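Local coordinates for protein dicer Related Helicase (Caenorhabditis elegans, PDB 6M6Q) that probably hydrolyses ATP as an RNA-binding helicase of the RLR subfamily in RNA interference and innate immunity, the chain here being its all-helical N-terminal domain, at residues 29-34 and 185-190; 22-27 and 170-175; 149-154 and 268-273; 191-196 and 304-309. All coordinates share one frame; numbering follows the deposited sequence. Where two conformers were deposited one is given.

Contact 1: residues 29-34 and 185-190; sequences FRLLKW and QKLDRV
Asp188 OD1 is gripped by two donors from different directions: Arg30 NH2 at 2.9 Å on the syn side, and the backbone N of Gln185 at 2.8 Å on the anti lone pair. The second oxygen, OD2, takes Arg30 NE at 2.9 Å, and the arginine therefore meets the carboxylate side-on, one nitrogen to each oxygen. Both bonds are nearly straight, the NE one at 173°, and both acceptors lie close to the guanidinium plane. The two flat groups are nevertheless not coplanar; their planes stand 34° apart, with the nitrogens lifted somewhat out of the carboxylate plane. A bend of the Arg30 chain at chi3 (-64°) turns the NE and NH2 edge toward the acid. Gln185 is the N-cap residue of the helix that carries Asp188, and its bond to OD1 ties the carboxylate back to that helix start, which would probably help to favour the charged form. Next to the ion pair, Leu31 CD1 touches Leu187 CD2 at 3.9 Å, the two side chains crossing at about a right angle. The remaining edge of Arg30 is used as well: NH1 donates to Leu128 O, and the guanidinium makes a cation-pi contact with Phe129. In this buried part of the domain, the turn before helix 33-42 is fastened to the first turn of helix 186-193, while Leu31 also reaches Leu270 on helix 262-271.

Contact 2: residues 22-27 and 170-175; sequences SPYFPA and KFYDEE
Tyr24 and Tyr172 bring the two backbones closest, with their CA atoms 7.8 Å apart. Residues 22-25 form a type I beta turn, closed by Phe25 N to Ser22 O, which leads into helix 25-29. Opposite, Tyr172 sits in the short link between helices 162-171 and 174-179, and Asp173 N-caps the latter. The tyrosines form a T-shaped pair: Tyr24 directs its ring edge at the face of Tyr172, with the planes at 89° and the centroids 4.8 Å apart. CD1 of Tyr24 does the touching, standing over the centre of the Tyr172 ring and 3.6 Å from its CG. This aromatic contact joins the entry to one helix with a helix-to-helix link of the all-helical N-terminal domain. The long axis of Tyr172 runs on past the Tyr24 ring to the backbone, where its OH donates a weak hydrogen bond to Tyr24 O at 2.7 Å. The CG of Tyr172 lies beside its own backbone N, opposite the carbonyl carbon (chi1 -54°), which sends the ring across to the turn. A leucine in place of Tyr172 would probably leave Tyr24 O without this donor and the Tyr24 edge without a ring face to rest on. Three residues after Tyr24, Ala27 CB approaches Tyr172 CE2 obliquely at 3.7 Å. At the exposed border, Glu174 bends at chi2 (67°) and its OE1 comes to 4.1 Å from Tyr24 OH.

Contact 3: residues 149-154 and 268-273; sequences YGYSHW and MFLAII
Ile273 packs its CD1 methyl onto one face of the Trp154 indole, and this is the tight end of the contact. The methyl is 3.5 Å from Trp154 CZ2 and 3.8 Å from the centroid of the six-membered ring, a CH-pi contact only 24° off the ring normal. CG1 of the same branch lies along the pyrrole side, 3.6 Å from Trp154 NE1. With CG1 of Ile273 pointing opposite the backbone N (chi1 -158°), this longer arm can spread over the indole. Trp154 leaves helix 146-152 with a positive phi in a Schellman motif, and from there its side chain reaches residues 268-273 with its far end. A serine at Trp154 would probably leave Ile273 without its aromatic bed and open a gap between the two segments. The Tyr151 end is the more open one: this residue is partly exposed and carries water. There, Leu270 CD2 meets the ring edge of Tyr151 at CE2, 3.7 Å away, and the Tyr151 OH passes 3.5 Å from Ala271 CA. No direct hydrogen bond spans the segments; a water does it instead, 2.6 Å from Tyr151 OH and donating to Ala271 O at 2.7 Å. Around this contact, Tyr28 of helix 25-29 meets Trp154 edge-to-face, helix 162-171 packs on both Trp154 and Ile273, and helix 210-221 lies against Ala271.

Contact 4: residues 191-196 and 304-309; sequences AGAARG and RAALYF
Ala193 and Ala306 meet methyl to methyl, their CB atoms 3.7 Å apart. With side chains this short there are no torsions to adjust, and the direction of each methyl is set by the backbone alone: both bonds from CA to CB point toward the opposite segment. The backbones can accordingly come very near, with CA atoms only 5.1 Å apart, the kind of close helix approach that small residues allow. Beside this pair, the Ala306 methyl also lies 3.9 Å from Ala194 N, where the chain has just left helix 186-193. Ala194 takes an extended backbone there (psi 152°), which steers the chain away from the helix axis.

Phe309 is the one larger side chain to join in, one turn further along helix 301-310. Its CG stands beside the backbone N and opposite the carbonyl carbon (chi1 -71°), and this brings the ring near the Ala193 methyl, which comes obliquely to 4.3 Å from CE2. The same ring packs on Arg189 and Val190 of helix 186-193 and meets Phe309 of the second subunit, while Tyr308 stacks on its own counterpart there. Ala306 is further backed by Met297.

Across the two segments no hydrogen bond or salt bridge forms, and the surface buried is a modest 118 Å². The chemistry is apolar: van der Waals contact of the methyls holds the pairing, made possible by side chains small enough to let the backbones come this near, so shape counts more than polar bonding, in a helix whose Arg304, Tyr308 and Phe309 also face the second subunit.

From the N terminus, residues 22-27 and then 29-34 come first, and both wait for partners well over a hundred residues later. Residues 149-154 follow, opening contact 3, before residues 170-175 close contact 2 and residues 185-190 close contact 1; the loop of contact 1 therefore crosses that of contact 2. Contact 4 opens directly afterwards at 191-196, on the same helix 186-193. Contact 3 closes at 268-273, crossing contacts 1, 2 and 4, and contact 4 closes last at 304-309. Contacts 1 and 2 tie the N-terminal residues to helix 186-193 and to the link between helices 162-171 and 174-179, contact 3 ties helix 146-152 to 262-271, and contact 4 joins 186-193 to 301-310.

Contact 1: residues 29-34 and 185-190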
# COMPACT_ATOMS: atom_id res chain seq x y z
N PHE B 29 13.06 -10.24 -3.14
CA PHE B 29 13.23 -10.95 -1.85
C PHE B 29 11.88 -11.02 -1.10
O PHE B 29 11.62 -12.05 -0.48
CB PHE B 29 14.29 -10.28 -0.98
CG PHE B 29 14.51 -10.96 0.35
CD1 PHE B 29 15.38 -12.03 0.45
CD2 PHE B 29 13.82 -10.56 1.48
CE1 PHE B 29 15.57 -12.67 1.67
CE2 PHE B 29 14.02 -11.20 2.69
CZ PHE B 29 14.90 -12.25 2.79
N ARG B 30 11.07 -9.96 -1.19
CA ARG B 30 9.77 -9.82 -0.46
C ARG B 30 8.68 -10.71 -1.07
O ARG B 30 7.64 -10.83 -0.44
CB ARG B 30 9.32 -8.36 -0.42
CG ARG B 30 10.13 -7.51 0.55
CD ARG B 30 9.51 -6.18 0.84
NE ARG B 30 9.42 -5.31 -0.33
CZ ARG B 30 10.28 -4.31 -0.61
NH1 ARG B 30 11.34 -4.09 0.15
NH2 ARG B 30 10.07 -3.55 -1.67
N LEU B 31 8.95 -11.41 -2.19
CA LEU B 31 8.06 -12.50 -2.70
C LEU B 31 8.24 -13.75 -1.81
O LEU B 31 7.32 -14.61 -1.84
CB LEU B 31 8.36 -12.78 -4.18
CG LEU B 31 8.09 -11.62 -5.14
CD1 LEU B 31 8.79 -11.82 -6.48
CD2 LEU B 31 6.61 -11.44 -5.38
N LEU B 32 9.28 -13.78 -0.97
CA LEU B 32 9.53 -14.86 0.06
C LEU B 32 9.14 -14.38 1.47
O LEU B 32 9.55 -15.05 2.43
CB LEU B 32 11.02 -15.25 0.06
CG LEU B 32 11.52 -16.09 -1.11
CD1 LEU B 32 13.03 -16.06 -1.16
CD2 LEU B 32 11.01 -17.51 -0.99
N LYS B 33 8.45 -13.26 1.61
CA LYS B 33 8.15 -12.66 2.93
C LYS B 33 7.35 -13.64 3.82
O LYS B 33 7.56 -13.61 5.02
CB LYS B 33 7.43 -11.32 2.77
CG LYS B 33 5.96 -11.37 2.34
CD LYS B 33 5.32 -9.99 2.41
CE LYS B 33 3.85 -10.03 2.68
NZ LYS B 33 3.20 -8.77 2.27
N TRP B 34 6.48 -14.49 3.24
CA TRP B 34 5.65 -15.45 4.03
C TRP B 34 6.52 -16.62 4.47
O TRP B 34 6.30 -17.13 5.62
CB TRP B 34 4.41 -15.91 3.26
CG TRP B 34 3.41 -14.81 3.03
CD1 TRP B 34 2.88 -14.42 1.83
CD2 TRP B 34 2.85 -13.92 4.01
NE1 TRP B 34 2.03 -13.37 2.00
CE2 TRP B 34 1.99 -13.04 3.33
CE3 TRP B 34 2.97 -13.80 5.41
CZ2 TRP B 34 1.26 -12.05 3.99
CZ3 TRP B 34 2.26 -12.82 6.06
CH2 TRP B 34 1.43 -11.95 5.35
N GLN B 185 7.43 -1.16 -4.32
CA GLN B 185 7.58 -1.20 -5.80
C GLN B 185 6.32 -1.78 -6.42
O GLN B 185 5.55 -2.45 -5.70
CB GLN B 185 8.82 -2.02 -6.19
CG GLN B 185 10.12 -1.49 -5.60
CD GLN B 185 10.48 -0.12 -6.12
OE1 GLN B 185 10.19 0.24 -7.26
NE2 GLN B 185 11.10 0.66 -5.27
N LYS B 186 6.13 -1.54 -7.72
CA LYS B 186 5.00 -2.10 -8.50
C LYS B 186 4.84 -3.59 -8.17
O LYS B 186 3.73 -4.00 -7.86
CB LYS B 186 5.25 -1.86 -10.00
CG LYS B 186 4.12 -1.14 -10.71
CD LYS B 186 4.17 -1.26 -12.20
CE LYS B 186 5.05 -0.22 -12.86
NZ LYS B 186 5.26 -0.53 -14.29
N LEU B 187 5.94 -4.34 -8.17
CA LEU B 187 5.98 -5.79 -7.87
C LEU B 187 5.20 -6.10 -6.57
O LEU B 187 4.38 -7.06 -6.58
CB LEU B 187 7.45 -6.23 -7.74
CG LEU B 187 7.67 -7.72 -7.53
CD1 LEU B 187 6.86 -8.53 -8.53
CD2 LEU B 187 9.15 -8.06 -7.62
N ASP B 188 5.48 -5.36 -5.49
CA ASP B 188 4.85 -5.58 -4.17
C ASP B 188 3.32 -5.40 -4.31
O ASP B 188 2.57 -6.18 -3.68
CB ASP B 188 5.44 -4.67 -3.09
CG ASP B 188 6.96 -4.76 -2.91
OD1 ASP B 188 7.66 -3.76 -3.29
OD2 ASP B 188 7.42 -5.76 -2.32
N ARG B 189 2.87 -4.44 -5.13
CA ARG B 189 1.42 -4.13 -5.32
C ARG B 189 0.74 -5.22 -6.15
O ARG B 189 -0.36 -5.65 -5.76
CB ARG B 189 1.23 -2.76 -5.98
CG ARG B 189 1.60 -1.59 -5.08
CD ARG B 189 1.48 -0.24 -5.76
NE ARG B 189 2.48 0.68 -5.25
CZ ARG B 189 3.51 1.16 -5.95
NH1 ARG B 189 4.38 1.97 -5.36
NH2 ARG B 189 3.68 0.82 -7.22
N VAL B 190 1.33 -5.62 -7.27
CA VAL B 190 0.68 -6.55 -8.23
C VAL B 190 0.60 -7.94 -7.58
O VAL B 190 -0.51 -8.48 -7.51
CB VAL B 190 1.39 -6.57 -9.59
CG1 VAL B 190 0.60 -7.38 -10.61
CG2 VAL B 190 1.63 -5.18 -10.13

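Contact 2: residues 22-27 and 170-175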
# COMPACT_ATOMS: atom_id res chain seq x y z
N SER B 22 21.57 -4.66 -5.63
CA SER B 22 20.77 -4.46 -6.87
C SER B 22 19.48 -3.71 -6.53
O SER B 22 18.79 -4.06 -5.58
CB SER B 22 20.49 -5.76 -7.57
OG SER B 22 19.59 -5.54 -8.66
N PRO B 23 19.12 -2.66 -7.30
CA PRO B 23 17.88 -1.94 -7.06
C PRO B 23 16.64 -2.85 -7.01
O PRO B 23 15.69 -2.52 -6.32
CB PRO B 23 17.73 -0.99 -8.27
CG PRO B 23 19.12 -0.90 -8.88
CD PRO B 23 19.84 -2.18 -8.48
N TYR B 24 16.67 -3.96 -7.77
CA TYR B 24 15.51 -4.85 -8.04
C TYR B 24 15.46 -5.98 -6.99
O TYR B 24 14.48 -6.76 -7.02
CB TYR B 24 15.60 -5.38 -9.47
CG TYR B 24 15.70 -4.31 -10.53
CD1 TYR B 24 14.57 -3.71 -11.04
CD2 TYR B 24 16.93 -3.92 -11.06
CE1 TYR B 24 14.64 -2.76 -12.04
CE2 TYR B 24 17.02 -2.97 -12.06
CZ TYR B 24 15.87 -2.37 -12.55
OH TYR B 24 15.93 -1.43 -13.52
N PHE B 25 16.42 -6.06 -6.06
CA PHE B 25 16.50 -7.15 -5.05
C PHE B 25 15.43 -7.00 -3.95
O PHE B 25 14.75 -7.97 -3.67
CB PHE B 25 17.88 -7.30 -4.42
CG PHE B 25 17.90 -8.24 -3.24
CD1 PHE B 25 17.78 -9.61 -3.41
CD2 PHE B 25 18.00 -7.76 -1.95
CE1 PHE B 25 17.78 -10.47 -2.32
CE2 PHE B 25 18.03 -8.62 -0.86
CZ PHE B 25 17.91 -9.98 -1.05
N PRO B 26 15.30 -5.86 -3.20
CA PRO B 26 14.37 -5.82 -2.06
C PRO B 26 12.97 -6.40 -2.37
O PRO B 26 12.51 -7.20 -1.61
CB PRO B 26 14.27 -4.31 -1.76
CG PRO B 26 15.63 -3.79 -2.14
CD PRO B 26 16.00 -4.59 -3.38
N ALA B 27 12.37 -6.00 -3.49
CA ALA B 27 11.01 -6.38 -3.93
C ALA B 27 10.98 -7.87 -4.27
O ALA B 27 9.98 -8.53 -3.97
CB ALA B 27 10.58 -5.55 -5.11
N LYS B 170 8.89 -4.61 -16.73
CA LYS B 170 7.40 -4.55 -16.64
C LYS B 170 6.94 -4.51 -15.17
O LYS B 170 5.83 -4.03 -14.95
CB LYS B 170 6.76 -5.72 -17.39
CG LYS B 170 7.22 -5.89 -18.83
CD LYS B 170 6.16 -5.59 -19.85
CE LYS B 170 6.69 -4.81 -21.03
NZ LYS B 170 5.64 -3.93 -21.60
N PHE B 171 7.74 -4.99 -14.22
CA PHE B 171 7.31 -5.19 -12.81
C PHE B 171 7.88 -4.09 -11.89
O PHE B 171 7.51 -4.06 -10.72
CB PHE B 171 7.72 -6.57 -12.30
CG PHE B 171 6.88 -7.71 -12.80
CD1 PHE B 171 5.51 -7.72 -12.60
CD2 PHE B 171 7.47 -8.82 -13.37
CE1 PHE B 171 4.75 -8.80 -13.01
CE2 PHE B 171 6.70 -9.90 -13.77
CZ PHE B 171 5.35 -9.89 -13.59
N TYR B 172 8.75 -3.22 -12.40
CA TYR B 172 9.23 -2.03 -11.65
C TYR B 172 9.00 -0.76 -12.47
O TYR B 172 9.10 -0.79 -13.71
CB TYR B 172 10.70 -2.19 -11.25
CG TYR B 172 11.03 -3.45 -10.48
CD1 TYR B 172 11.09 -4.68 -11.11
CD2 TYR B 172 11.45 -3.39 -9.16
CE1 TYR B 172 11.45 -5.84 -10.44
CE2 TYR B 172 11.85 -4.54 -8.47
CZ TYR B 172 11.87 -5.76 -9.12
OH TYR B 172 12.25 -6.91 -8.48
N ASP B 173 8.62 0.31 -11.79
CA ASP B 173 8.67 1.70 -12.30
C ASP B 173 10.10 2.21 -12.12
O ASP B 173 10.61 2.15 -10.97
CB ASP B 173 7.66 2.59 -11.59
CG ASP B 173 7.73 4.03 -12.05
OD1 ASP B 173 8.31 4.85 -11.32
OD2 ASP B 173 7.22 4.31 -13.14
N GLU B 174 10.73 2.65 -13.22
CA GLU B 174 12.15 3.12 -13.28
C GLU B 174 12.40 4.16 -12.17
O GLU B 174 13.43 4.01 -11.45
CB GLU B 174 12.46 3.64 -14.70
CG GLU B 174 13.78 4.43 -14.83
CD GLU B 174 15.08 3.65 -14.63
OE1 GLU B 174 15.05 2.40 -14.61
OE2 GLU B 174 16.12 4.31 -14.51
N GLU B 175 11.52 5.16 -12.01
CA GLU B 175 11.73 6.31 -11.08
C GLU B 175 11.63 5.82 -9.62
O GLU B 175 12.47 6.24 -8.79
CB GLU B 175 10.73 7.43 -11.39
CG GLU B 175 10.85 8.67 -10.49
CD GLU B 175 12.20 9.40 -10.48
OE1 GLU B 175 13.01 9.19 -11.41
OE2 GLU B 175 12.43 10.19 -9.52

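Contact 3: residues 149-154 and 268-273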
# COMPACT_ATOMS: atom_id res chain seq x y z
N TYR B 149 18.58 -18.92 -0.30
CA TYR B 149 19.39 -17.67 -0.32
C TYR B 149 19.80 -17.39 -1.76
O TYR B 149 19.46 -16.32 -2.28
CB TYR B 149 20.61 -17.76 0.60
CG TYR B 149 21.64 -16.66 0.42
CD1 TYR B 149 22.81 -16.89 -0.29
CD2 TYR B 149 21.48 -15.42 1.02
CE1 TYR B 149 23.77 -15.91 -0.45
CE2 TYR B 149 22.44 -14.42 0.88
CZ TYR B 149 23.60 -14.67 0.15
OH TYR B 149 24.55 -13.71 0.01
N GLY B 150 20.40 -18.38 -2.41
CA GLY B 150 20.86 -18.29 -3.80
C GLY B 150 19.73 -17.92 -4.74
O GLY B 150 19.92 -17.01 -5.58
N TYR B 151 18.60 -18.60 -4.60
CA TYR B 151 17.41 -18.48 -5.47
C TYR B 151 16.87 -17.04 -5.39
O TYR B 151 16.42 -16.49 -6.45
CB TYR B 151 16.38 -19.54 -5.08
CG TYR B 151 15.26 -19.71 -6.08
CD1 TYR B 151 15.38 -20.57 -7.16
CD2 TYR B 151 14.07 -19.01 -5.95
CE1 TYR B 151 14.36 -20.71 -8.10
CE2 TYR B 151 13.04 -19.14 -6.86
CZ TYR B 151 13.18 -20.00 -7.94
OH TYR B 151 12.18 -20.12 -8.86
N SER B 152 16.95 -16.43 -4.20
CA SER B 152 16.48 -15.05 -3.92
C SER B 152 17.43 -14.02 -4.54
O SER B 152 17.02 -12.83 -4.68
CB SER B 152 16.31 -14.83 -2.42
OG SER B 152 17.55 -14.52 -1.80
N HIS B 153 18.63 -14.46 -4.95
CA HIS B 153 19.73 -13.61 -5.50
C HIS B 153 20.05 -13.98 -6.97
O HIS B 153 20.99 -13.38 -7.52
CB HIS B 153 20.97 -13.76 -4.62
CG HIS B 153 20.91 -13.01 -3.34
ND1 HIS B 153 21.00 -11.64 -3.30
CD2 HIS B 153 20.87 -13.42 -2.06
CE1 HIS B 153 20.97 -11.24 -2.04
NE2 HIS B 153 20.91 -12.31 -1.27
N TRP B 154 19.32 -14.93 -7.57
CA TRP B 154 19.54 -15.42 -8.97
C TRP B 154 20.96 -16.04 -9.11
O TRP B 154 21.68 -15.69 -10.09
CB TRP B 154 19.36 -14.28 -10.00
CG TRP B 154 18.04 -13.57 -10.00
CD1 TRP B 154 16.89 -13.92 -9.34
CD2 TRP B 154 17.70 -12.41 -10.80
NE1 TRP B 154 15.88 -13.04 -9.64
CE2 TRP B 154 16.35 -12.11 -10.53
CE3 TRP B 154 18.41 -11.59 -11.67
CZ2 TRP B 154 15.70 -11.02 -11.12
CZ3 TRP B 154 17.77 -10.52 -12.26
CH2 TRP B 154 16.43 -10.25 -11.99
N MET B 268 4.59 -17.88 -7.48
CA MET B 268 4.40 -17.84 -8.96
C MET B 268 5.22 -16.70 -9.56
O MET B 268 5.93 -16.95 -10.55
CB MET B 268 2.93 -17.64 -9.35
CG MET B 268 2.11 -18.87 -9.23
SD MET B 268 0.43 -18.54 -9.76
CE MET B 268 0.53 -18.97 -11.49
N PHE B 269 5.13 -15.49 -9.01
CA PHE B 269 5.90 -14.30 -9.48
C PHE B 269 7.40 -14.52 -9.23
O PHE B 269 8.19 -14.09 -10.06
CB PHE B 269 5.39 -13.03 -8.81
CG PHE B 269 4.08 -12.55 -9.37
CD1 PHE B 269 2.88 -13.04 -8.89
CD2 PHE B 269 4.05 -11.66 -10.44
CE1 PHE B 269 1.67 -12.63 -9.43
CE2 PHE B 269 2.85 -11.26 -10.99
CZ PHE B 269 1.66 -11.74 -10.48
N LEU B 270 7.74 -15.22 -8.14
CA LEU B 270 9.14 -15.60 -7.80
C LEU B 270 9.68 -16.50 -8.91
O LEU B 270 10.78 -16.25 -9.36
CB LEU B 270 9.16 -16.31 -6.44
CG LEU B 270 10.54 -16.54 -5.81
CD1 LEU B 270 11.09 -15.26 -5.24
CD2 LEU B 270 10.47 -17.58 -4.70
N ALA B 271 8.89 -17.47 -9.35
CA ALA B 271 9.31 -18.57 -10.26
C ALA B 271 9.54 -18.04 -11.68
O ALA B 271 10.21 -18.72 -12.43
CB ALA B 271 8.27 -19.65 -10.26
N ILE B 272 8.97 -16.87 -12.02
CA ILE B 272 8.96 -16.25 -13.40
C ILE B 272 10.38 -16.19 -13.98
O ILE B 272 10.51 -16.31 -15.20
CB ILE B 272 8.32 -14.84 -13.33
CG1 ILE B 272 6.80 -14.94 -13.31
CG2 ILE B 272 8.83 -13.92 -14.44
CD1 ILE B 272 6.10 -13.61 -13.14
N ILE B 273 11.39 -16.00 -13.14
CA ILE B 273 12.80 -15.78 -13.55
C ILE B 273 13.33 -17.03 -14.27
O ILE B 273 14.28 -16.90 -15.05
CB ILE B 273 13.68 -15.36 -12.34
CG1 ILE B 273 14.94 -14.62 -12.79
CG2 ILE B 273 14.00 -16.56 -11.45
CD1 ILE B 273 14.66 -13.31 -13.50
O HOH W 1 11.94 -20.52 -11.38

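Contact 4: residues 191-196 and 304-309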
# COMPACT_ATOMS: atom_id res chain seq x y z
N ALA B 191 1.72 -8.45 -7.08
CA ALA B 191 1.85 -9.78 -6.42
C ALA B 191 0.91 -9.88 -5.22
O ALA B 191 0.33 -10.95 -4.99
CB ALA B 191 3.28 -9.99 -6.00
N GLY B 192 0.77 -8.79 -4.47
CA GLY B 192 -0.08 -8.72 -3.26
C GLY B 192 -1.56 -8.72 -3.59
O GLY B 192 -2.33 -9.28 -2.78
N ALA B 193 -1.97 -8.08 -4.69
CA ALA B 193 -3.38 -7.93 -5.11
C ALA B 193 -3.84 -9.15 -5.91
O ALA B 193 -5.05 -9.44 -5.91
CB ALA B 193 -3.55 -6.66 -5.90
N ALA B 194 -2.92 -9.83 -6.60
CA ALA B 194 -3.22 -10.95 -7.51
C ALA B 194 -3.82 -12.13 -6.74
O ALA B 194 -3.48 -12.31 -5.54
CB ALA B 194 -1.99 -11.36 -8.27
N ARG B 195 -4.64 -12.92 -7.43
CA ARG B 195 -5.22 -14.20 -6.93
C ARG B 195 -4.67 -15.34 -7.80
O ARG B 195 -5.25 -15.62 -8.88
CB ARG B 195 -6.75 -14.14 -6.96
CG ARG B 195 -7.37 -13.01 -6.15
CD ARG B 195 -7.47 -13.28 -4.65
NE ARG B 195 -6.70 -12.34 -3.85
CZ ARG B 195 -7.16 -11.18 -3.37
NH1 ARG B 195 -8.42 -10.82 -3.59
NH2 ARG B 195 -6.37 -10.39 -2.67
N GLY B 196 -3.57 -15.95 -7.35
CA GLY B 196 -2.75 -16.92 -8.10
C GLY B 196 -3.55 -18.08 -8.68
O GLY B 196 -3.14 -18.56 -9.74
N ARG B 304 -8.14 -8.26 -12.26
CA ARG B 304 -8.38 -7.12 -13.18
C ARG B 304 -7.93 -5.85 -12.48
O ARG B 304 -7.21 -5.06 -13.09
CB ARG B 304 -9.86 -7.05 -13.56
CG ARG B 304 -10.15 -6.50 -14.95
CD ARG B 304 -11.63 -6.60 -15.27
NE ARG B 304 -12.45 -5.68 -14.47
CZ ARG B 304 -13.76 -5.80 -14.29
NH1 ARG B 304 -14.43 -6.81 -14.82
NH2 ARG B 304 -14.41 -4.91 -13.55
N ALA B 305 -8.26 -5.72 -11.20
CA ALA B 305 -7.87 -4.59 -10.34
C ALA B 305 -6.36 -4.62 -10.12
O ALA B 305 -5.74 -3.55 -10.18
CB ALA B 305 -8.62 -4.63 -9.03
N ALA B 306 -5.79 -5.82 -9.96
CA ALA B 306 -4.35 -6.06 -9.77
C ALA B 306 -3.57 -5.62 -11.02
O ALA B 306 -2.44 -5.16 -10.87
CB ALA B 306 -4.11 -7.50 -9.46
N LEU B 307 -4.17 -5.77 -12.21
CA LEU B 307 -3.56 -5.38 -13.51
C LEU B 307 -3.38 -3.86 -13.57
O LEU B 307 -2.40 -3.43 -14.18
CB LEU B 307 -4.44 -5.86 -14.69
CG LEU B 307 -4.24 -7.31 -15.15
CD1 LEU B 307 -5.22 -7.65 -16.26
CD2 LEU B 307 -2.81 -7.56 -15.60
N TYR B 308 -4.30 -3.08 -13.00
CA TYR B 308 -4.27 -1.58 -13.07
C TYR B 308 -3.09 -1.05 -12.25
O TYR B 308 -2.62 0.07 -12.55
CB TYR B 308 -5.61 -0.95 -12.65
CG TYR B 308 -6.71 -1.09 -13.68
CD1 TYR B 308 -7.58 -2.17 -13.63
CD2 TYR B 308 -6.82 -0.22 -14.75
CE1 TYR B 308 -8.56 -2.36 -14.60
CE2 TYR B 308 -7.80 -0.39 -15.72
CZ TYR B 308 -8.67 -1.46 -15.65
OH TYR B 308 -9.64 -1.65 -16.60
N PHE B 309 -2.56 -1.84 -11.31
CA PHE B 309 -1.29 -1.55 -10.58
C PHE B 309 -0.09 -1.77 -11.50
O PHE B 309 0.84 -0.97 -11.45
CB PHE B 309 -1.11 -2.47 -9.36
CG PHE B 309 -2.03 -2.21 -8.21
CD1 PHE B 309 -1.62 -1.44 -7.13
CD2 PHE B 309 -3.30 -2.78 -8.17
CE1 PHE B 309 -2.46 -1.23 -6.05
CE2 PHE B 309 -4.15 -2.54 -7.09
CZ PHE B 309 -3.72 -1.78 -6.03